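Local coordinates for hypothetical protein (Bacteroides fragilis, PDB 4JJA), which probably acts as an exported exo-beta-N-acetylmuramidase that trims peptidoglycan, at residues V6-Y16 with I137-P145; K300-Y311 with I338-K348. All coordinates share one frame; numbering follows the deposited sequence. Where two conformers were deposited one is given.

Contact 1. Residues V6-Y16 with I137-P145; sequences VIIGAEQTKAY and ILILDRPNP
Y16 and L140 meet where the N-terminal segment of the chain lies over the C-terminal end of strand 136-140, an inner strand of the parallel sheet of the Rossmann-like N-terminal domain. CD2 of L140 sits over one face of the Y16 ring in a CH-pi contact, 3.8 Å from the ring centroid and offset toward the rim, and the two side chains cross at about a right angle. CD1 of the same leucine packs against CB of A10, while L138, two residues back along the strand, brings its CD2 to CB of Y16. The ring reaches this place because CG of Y16 stands between its own backbone N and carbonyl carbon (chi1 68°).

Beyond the strand end the backbones join directly. G9 N donates to D141 O over 2.9 Å, a nearly straight bond lying in the carbonyl plane, and a water that accepts from A10 N lies 3.1 Å from D141 O. One residue earlier, CD1 of I8 rests over one face of the R142 guanidinium, 3.3 Å from NH1, and CG2 of I8 touches CD of P143. CG1 of V6 extends this apolar patch to CG of P143.

A second shell fixes these groups. D108 forms a salt bridge with R142 NE and M34 O accepts from R142 NH2, which together fix the rotation of the guanidinium whose face meets the isoleucine methyl. D141 turns its carboxylate to Y368, T175 and G177, while L40 of helix 40-46 packs on both Y16 and L140. Within residues 6-16, E11 N and Q12 NE2 reach I8 O from opposite faces of its plane, and Y16 OH gives its proton to A10 O, 2.7 Å away in the plane of the tyrosine ring.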
# COMPACT_ATOMS: atom_id res chain seq x y z
N VAL A 6 8.46 -17.02 7.22
CA VAL A 6 7.06 -16.85 6.84
C VAL A 6 6.72 -17.78 5.69
O VAL A 6 7.47 -17.88 4.73
CB VAL A 6 6.75 -15.39 6.43
CG1 VAL A 6 5.36 -15.31 5.84
CG2 VAL A 6 6.87 -14.48 7.63
N ILE A 7 5.56 -18.42 5.78
CA ILE A 7 5.03 -19.21 4.66
C ILE A 7 3.78 -18.45 4.21
O ILE A 7 2.77 -18.39 4.91
CB ILE A 7 4.69 -20.66 5.07
CG1 ILE A 7 5.89 -21.37 5.66
CG2 ILE A 7 4.09 -21.44 3.90
CD1 ILE A 7 5.55 -22.75 6.28
N ILE A 8 3.85 -17.86 3.03
CA ILE A 8 2.72 -17.07 2.54
C ILE A 8 1.56 -17.99 2.16
O ILE A 8 1.72 -19.21 1.98
CB ILE A 8 3.12 -16.18 1.36
CG1 ILE A 8 3.53 -17.01 0.14
CG2 ILE A 8 4.20 -15.13 1.78
CD1 ILE A 8 3.73 -16.18 -1.13
N GLY A 9 0.36 -17.43 2.04
CA GLY A 9 -0.82 -18.19 1.69
C GLY A 9 -0.60 -18.99 0.40
O GLY A 9 -1.01 -20.14 0.32
N ALA A 10 -0.05 -18.35 -0.64
CA ALA A 10 0.05 -18.98 -1.96
C ALA A 10 0.93 -20.22 -1.96
O ALA A 10 0.77 -21.08 -2.82
CB ALA A 10 0.52 -17.99 -3.00
N GLU A 11 1.85 -20.36 -1.01
CA GLU A 11 2.70 -21.54 -0.90
C GLU A 11 1.96 -22.75 -0.38
O GLU A 11 2.41 -23.89 -0.55
CB GLU A 11 3.85 -21.25 0.08
CG GLU A 11 4.89 -20.33 -0.43
CD GLU A 11 5.97 -20.08 0.60
OE1 GLU A 11 5.80 -19.18 1.44
OE2 GLU A 11 7.00 -20.81 0.58
N GLN A 12 0.85 -22.53 0.31
CA GLN A 12 0.12 -23.57 1.02
C GLN A 12 -0.92 -24.24 0.10
O GLN A 12 -2.12 -24.19 0.34
CB GLN A 12 -0.56 -22.98 2.25
CG GLN A 12 0.46 -22.37 3.20
CD GLN A 12 -0.24 -21.61 4.31
OE1 GLN A 12 -1.06 -22.19 5.06
NE2 GLN A 12 0.12 -20.34 4.45
N THR A 13 -0.41 -24.82 -0.98
CA THR A 13 -1.29 -25.35 -2.01
C THR A 13 -2.24 -26.41 -1.48
O THR A 13 -3.37 -26.50 -1.94
CB THR A 13 -0.54 -25.85 -3.21
OG1 THR A 13 0.29 -26.93 -2.80
CG2 THR A 13 0.30 -24.75 -3.83
N LYS A 14 -1.85 -27.20 -0.49
CA LYS A 14 -2.79 -28.20 0.02
C LYS A 14 -3.98 -27.56 0.75
O LYS A 14 -5.08 -28.15 0.84
CB LYS A 14 -2.05 -29.28 0.84
CG LYS A 14 -1.11 -30.13 -0.03
CD LYS A 14 -0.11 -30.97 0.77
CE LYS A 14 -0.80 -31.67 1.95
NZ LYS A 14 0.20 -32.21 2.98
N ALA A 15 -3.82 -26.33 1.20
CA ALA A 15 -4.91 -25.60 1.82
C ALA A 15 -5.95 -25.05 0.86
O ALA A 15 -7.10 -24.95 1.23
CB ALA A 15 -4.37 -24.44 2.73
N TYR A 16 -5.57 -24.71 -0.35
CA TYR A 16 -6.52 -24.07 -1.25
C TYR A 16 -6.72 -24.73 -2.59
O TYR A 16 -7.73 -24.45 -3.22
CB TYR A 16 -6.20 -22.59 -1.43
CG TYR A 16 -4.94 -22.26 -2.16
CD1 TYR A 16 -4.95 -22.13 -3.54
CD2 TYR A 16 -3.71 -22.12 -1.50
CE1 TYR A 16 -3.83 -21.85 -4.25
CE2 TYR A 16 -2.56 -21.86 -2.22
CZ TYR A 16 -2.60 -21.70 -3.59
OH TYR A 16 -1.47 -21.41 -4.33
N ILE A 137 -14.51 -14.70 -2.99
CA ILE A 137 -13.11 -14.25 -3.01
C ILE A 137 -12.28 -15.14 -2.09
O ILE A 137 -12.65 -15.45 -0.96
CB ILE A 137 -13.00 -12.76 -2.65
CG1 ILE A 137 -13.55 -11.91 -3.80
CG2 ILE A 137 -11.54 -12.40 -2.31
CD1 ILE A 137 -13.56 -10.39 -3.55
N LEU A 138 -11.14 -15.54 -2.62
CA LEU A 138 -10.12 -16.27 -1.88
C LEU A 138 -8.89 -15.36 -1.81
O LEU A 138 -8.32 -15.03 -2.82
CB LEU A 138 -9.78 -17.57 -2.61
CG LEU A 138 -8.67 -18.41 -1.99
CD1 LEU A 138 -9.08 -19.00 -0.65
CD2 LEU A 138 -8.23 -19.54 -2.93
N ILE A 139 -8.47 -15.00 -0.59
CA ILE A 139 -7.28 -14.17 -0.41
C ILE A 139 -6.14 -15.06 0.07
O ILE A 139 -6.23 -15.73 1.11
CB ILE A 139 -7.52 -13.03 0.59
CG1 ILE A 139 -8.71 -12.16 0.12
CG2 ILE A 139 -6.18 -12.23 0.80
CD1 ILE A 139 -9.10 -11.07 1.08
N LEU A 140 -5.07 -15.11 -0.72
CA LEU A 140 -3.83 -15.84 -0.36
C LEU A 140 -2.98 -14.80 0.34
O LEU A 140 -2.40 -13.92 -0.33
CB LEU A 140 -3.21 -16.43 -1.62
CG LEU A 140 -4.10 -17.39 -2.39
CD1 LEU A 140 -3.35 -17.85 -3.64
CD2 LEU A 140 -4.61 -18.56 -1.53
N ASP A 141 -2.98 -14.81 1.66
CA ASP A 141 -2.46 -13.62 2.35
C ASP A 141 -0.96 -13.52 2.22
O ASP A 141 -0.24 -14.55 2.12
CB ASP A 141 -2.89 -13.62 3.82
CG ASP A 141 -3.27 -12.27 4.37
OD1 ASP A 141 -3.53 -11.33 3.61
OD2 ASP A 141 -3.38 -12.23 5.64
N ARG A 142 -0.46 -12.29 2.23
CA ARG A 142 0.95 -11.98 2.29
C ARG A 142 1.16 -11.01 3.44
O ARG A 142 0.25 -10.27 3.82
CB ARG A 142 1.49 -11.39 1.00
CG ARG A 142 1.48 -12.40 -0.15
CD ARG A 142 2.08 -11.84 -1.43
NE ARG A 142 1.94 -12.85 -2.50
CZ ARG A 142 2.91 -13.54 -3.04
NH1 ARG A 142 4.18 -13.31 -2.72
NH2 ARG A 142 2.62 -14.45 -3.96
N PRO A 143 2.36 -10.99 4.00
CA PRO A 143 2.63 -10.06 5.08
C PRO A 143 2.48 -8.60 4.73
O PRO A 143 2.62 -8.24 3.57
CB PRO A 143 4.11 -10.35 5.45
CG PRO A 143 4.29 -11.76 5.08
CD PRO A 143 3.50 -11.90 3.79
N ASN A 144 2.18 -7.80 5.75
CA ASN A 144 2.29 -6.36 5.65
C ASN A 144 3.67 -6.00 6.18
O ASN A 144 3.92 -6.22 7.36
CB ASN A 144 1.17 -5.72 6.47
CG ASN A 144 1.20 -4.21 6.45
OD1 ASN A 144 2.19 -3.60 6.00
ND2 ASN A 144 0.14 -3.60 7.00
N PRO A 145 4.58 -5.45 5.34
CA PRO A 145 5.91 -5.12 5.85
C PRO A 145 5.91 -4.00 6.88
O PRO A 145 6.87 -3.81 7.59
CB PRO A 145 6.66 -4.71 4.58
CG PRO A 145 5.57 -4.17 3.67
CD PRO A 145 4.39 -5.05 3.93
O HOH W 1 0.22 -15.57 -0.80

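Contact 2. Residues K300-Y311 with I338-K348; sequences KGINLDYLIDAY and IEGGKSADEIK
Helix 305-314 packs against the corner where helix 333-339 ends and helix 344-350 begins. I338 fits among three residues of helix 305-314: its CD1 lies 3.6 Å from CD2 of L307, its CG1 meets CG1 of I308, and its CG2 lies over one face of the Y311 ring, 4.0 Å from the centroid. CD1 of I308 continues to A344, 3.5 Å from its backbone N, and L304 CD1 presses closely on I347 CG2.

In this C-terminal domain the corner is built from two capping motifs, a Schellman motif at G341 and a capping box in which E346 N donates to S343 OG and S343 N to E346 OE1. The short segments 305-311 and 344-348 run at 126° to each other, with axes 10.7 Å apart.

K348, its CG anti to the backbone N (chi1 172°) and its chain extended beyond, carries NZ to I302 O in a 3.0 Å hydrogen bond, and NZ also forms a salt bridge with D151. At the other end, CG of E339 lies 3.4 Å from Y311 OH, and a water in the plane of that ring links the hydroxyl to E339 O.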
# COMPACT_ATOMS: atom_id res chain seq x y z
N LYS A 300 10.49 5.42 15.46
CA LYS A 300 9.79 6.68 15.33
C LYS A 300 8.48 6.60 14.57
O LYS A 300 7.71 7.54 14.65
CB LYS A 300 10.75 7.68 14.63
CG LYS A 300 11.93 8.01 15.57
CD LYS A 300 12.72 9.20 15.11
CE LYS A 300 13.89 9.54 16.04
NZ LYS A 300 14.73 10.68 15.51
N GLY A 301 8.22 5.53 13.81
CA GLY A 301 6.94 5.47 13.09
C GLY A 301 6.79 6.67 12.19
O GLY A 301 7.75 7.13 11.59
N ILE A 302 5.57 7.18 12.04
CA ILE A 302 5.40 8.40 11.23
C ILE A 302 6.14 9.53 11.93
O ILE A 302 5.87 9.84 13.08
CB ILE A 302 3.94 8.75 11.04
CG1 ILE A 302 3.22 7.66 10.23
CG2 ILE A 302 3.77 10.14 10.37
CD1 ILE A 302 1.70 7.83 10.16
N ASN A 303 7.08 10.11 11.23
CA ASN A 303 7.99 11.10 11.76
C ASN A 303 7.79 12.39 10.97
O ASN A 303 8.24 12.47 9.81
CB ASN A 303 9.41 10.60 11.63
CG ASN A 303 10.40 11.53 12.27
OD1 ASN A 303 10.03 12.62 12.72
ND2 ASN A 303 11.69 11.13 12.29
N LEU A 304 7.14 13.38 11.60
CA LEU A 304 6.90 14.69 10.99
C LEU A 304 8.09 15.61 10.98
O LEU A 304 8.01 16.71 10.45
CB LEU A 304 5.69 15.37 11.62
CG LEU A 304 4.37 14.67 11.55
CD1 LEU A 304 3.32 15.40 12.36
CD2 LEU A 304 3.92 14.47 10.07
N ASP A 305 9.22 15.17 11.54
CA ASP A 305 10.41 16.02 11.57
C ASP A 305 10.78 16.53 10.19
O ASP A 305 11.26 17.67 10.04
CB ASP A 305 11.64 15.29 12.16
CG ASP A 305 11.64 15.14 13.67
OD1 ASP A 305 10.85 15.77 14.35
OD2 ASP A 305 12.52 14.38 14.18
N TYR A 306 10.68 15.64 9.18
CA TYR A 306 11.18 15.98 7.88
C TYR A 306 10.31 17.05 7.23
O TYR A 306 10.80 18.04 6.67
CB TYR A 306 11.24 14.71 7.01
CG TYR A 306 11.89 13.53 7.71
CD1 TYR A 306 13.13 13.65 8.30
CD2 TYR A 306 11.28 12.29 7.75
CE1 TYR A 306 13.73 12.56 8.97
CE2 TYR A 306 11.88 11.20 8.41
CZ TYR A 306 13.10 11.36 9.02
OH TYR A 306 13.69 10.25 9.62
N LEU A 307 9.00 16.85 7.28
CA LEU A 307 8.07 17.78 6.75
C LEU A 307 8.21 19.19 7.40
O LEU A 307 8.21 20.21 6.73
CB LEU A 307 6.70 17.15 6.96
CG LEU A 307 5.52 17.88 6.36
CD1 LEU A 307 5.53 17.83 4.84
CD2 LEU A 307 4.24 17.29 6.86
N ILE A 308 8.35 19.17 8.72
CA ILE A 308 8.46 20.41 9.47
C ILE A 308 9.75 21.13 9.13
O ILE A 308 9.80 22.36 8.96
CB ILE A 308 8.27 20.11 10.98
CG1 ILE A 308 6.83 19.69 11.25
CG2 ILE A 308 8.75 21.30 11.87
CD1 ILE A 308 6.57 19.19 12.67
N ASP A 309 10.83 20.36 9.01
CA ASP A 309 12.10 20.92 8.60
C ASP A 309 12.02 21.65 7.27
O ASP A 309 12.46 22.79 7.14
CB ASP A 309 13.14 19.79 8.54
CG ASP A 309 14.51 20.24 8.11
OD1 ASP A 309 15.01 21.16 8.75
OD2 ASP A 309 15.09 19.61 7.25
N ALA A 310 11.49 20.95 6.27
CA ALA A 310 11.37 21.56 4.97
C ALA A 310 10.46 22.78 4.95
O ALA A 310 10.77 23.78 4.32
CB ALA A 310 10.90 20.53 3.95
N TYR A 311 9.34 22.71 5.68
CA TYR A 311 8.41 23.82 5.74
C TYR A 311 9.09 25.07 6.26
O TYR A 311 9.01 26.14 5.63
CB TYR A 311 7.22 23.46 6.65
CG TYR A 311 6.34 24.68 6.94
CD1 TYR A 311 5.46 25.12 6.01
CD2 TYR A 311 6.47 25.39 8.09
CE1 TYR A 311 4.69 26.25 6.20
CE2 TYR A 311 5.70 26.50 8.31
CZ TYR A 311 4.81 26.94 7.37
OH TYR A 311 4.05 28.09 7.56
N ILE A 338 1.46 22.74 11.99
CA ILE A 338 2.80 23.04 11.47
C ILE A 338 2.96 24.55 11.30
O ILE A 338 3.95 25.15 11.71
CB ILE A 338 3.12 22.30 10.19
CG1 ILE A 338 3.20 20.79 10.46
CG2 ILE A 338 4.44 22.83 9.58
CD1 ILE A 338 3.39 19.88 9.27
N GLU A 339 1.98 25.16 10.65
CA GLU A 339 2.04 26.59 10.38
C GLU A 339 2.00 27.40 11.66
O GLU A 339 2.51 28.51 11.71
CB GLU A 339 0.87 26.97 9.47
CG GLU A 339 1.08 26.44 8.07
CD GLU A 339 -0.04 26.69 7.10
OE1 GLU A 339 -1.12 27.21 7.48
OE2 GLU A 339 0.13 26.30 5.91
N GLY A 340 1.37 26.85 12.68
CA GLY A 340 1.31 27.47 13.99
C GLY A 340 2.55 27.31 14.83
O GLY A 340 2.58 27.79 15.98
N GLY A 341 3.57 26.61 14.32
CA GLY A 341 4.82 26.45 15.05
C GLY A 341 4.87 25.31 16.01
O GLY A 341 5.79 25.26 16.82
N LYS A 342 3.92 24.40 15.93
CA LYS A 342 3.93 23.24 16.84
C LYS A 342 4.98 22.21 16.44
O LYS A 342 5.47 22.19 15.33
CB LYS A 342 2.56 22.60 16.86
CG LYS A 342 1.41 23.54 17.28
CD LYS A 342 1.57 24.18 18.65
CE LYS A 342 0.43 25.15 18.91
NZ LYS A 342 0.52 25.80 20.23
N SER A 343 5.37 21.41 17.42
CA SER A 343 6.39 20.39 17.24
C SER A 343 5.86 19.11 16.64
O SER A 343 4.66 18.80 16.75
CB SER A 343 7.06 20.08 18.58
OG SER A 343 6.20 19.32 19.40
N ALA A 344 6.77 18.33 16.06
CA ALA A 344 6.43 17.02 15.54
C ALA A 344 5.75 16.17 16.60
O ALA A 344 4.75 15.51 16.36
CB ALA A 344 7.70 16.31 14.98
N ASP A 345 6.30 16.18 17.80
CA ASP A 345 5.77 15.33 18.88
C ASP A 345 4.36 15.77 19.29
O ASP A 345 3.50 14.94 19.57
CB ASP A 345 6.71 15.35 20.10
CG ASP A 345 7.93 14.49 19.94
OD1 ASP A 345 8.10 13.75 18.96
OD2 ASP A 345 8.83 14.62 20.82
N GLU A 346 4.13 17.09 19.36
CA GLU A 346 2.82 17.63 19.71
C GLU A 346 1.76 17.19 18.71
O GLU A 346 0.65 16.82 19.06
CB GLU A 346 2.87 19.16 19.65
CG GLU A 346 3.37 19.89 20.84
CD GLU A 346 3.08 21.34 20.66
OE1 GLU A 346 3.88 22.04 19.99
OE2 GLU A 346 2.01 21.74 21.14
N ILE A 347 2.09 17.31 17.43
CA ILE A 347 1.14 16.98 16.38
C ILE A 347 0.86 15.47 16.41
O ILE A 347 -0.31 15.05 16.38
CB ILE A 347 1.67 17.44 14.99
CG1 ILE A 347 1.86 18.95 15.00
CG2 ILE A 347 0.67 17.02 13.90
CD1 ILE A 347 2.58 19.49 13.76
N LYS A 348 1.91 14.67 16.48
CA LYS A 348 1.74 13.22 16.49
C LYS A 348 0.91 12.77 17.71
O LYS A 348 0.06 11.91 17.61
CB LYS A 348 3.09 12.54 16.42
CG LYS A 348 3.00 11.05 16.63
CD LYS A 348 4.22 10.36 16.09
CE LYS A 348 4.08 8.86 16.21
NZ LYS A 348 5.06 8.15 15.41
O HOH W 2 4.45 29.32 9.83

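In the fold
The two contacts lie on opposite sides of the centre of the chain, their centres about 38 Å apart and their nearest atoms about 11 Å apart, so neither touches the other. Both segments of contact 1 come earlier in the chain than either segment of contact 2. Contact 1 brings the beginning of the chain to the parallel sheet of the N-terminal domain, whereas contact 2 joins helices within the C-terminal domain. Each has a partner from the other part of the chain: D141 in contact 1 bonds to Y368 near the C-terminus, and K348 in contact 2 pairs with D151, only a few residues beyond 137-145.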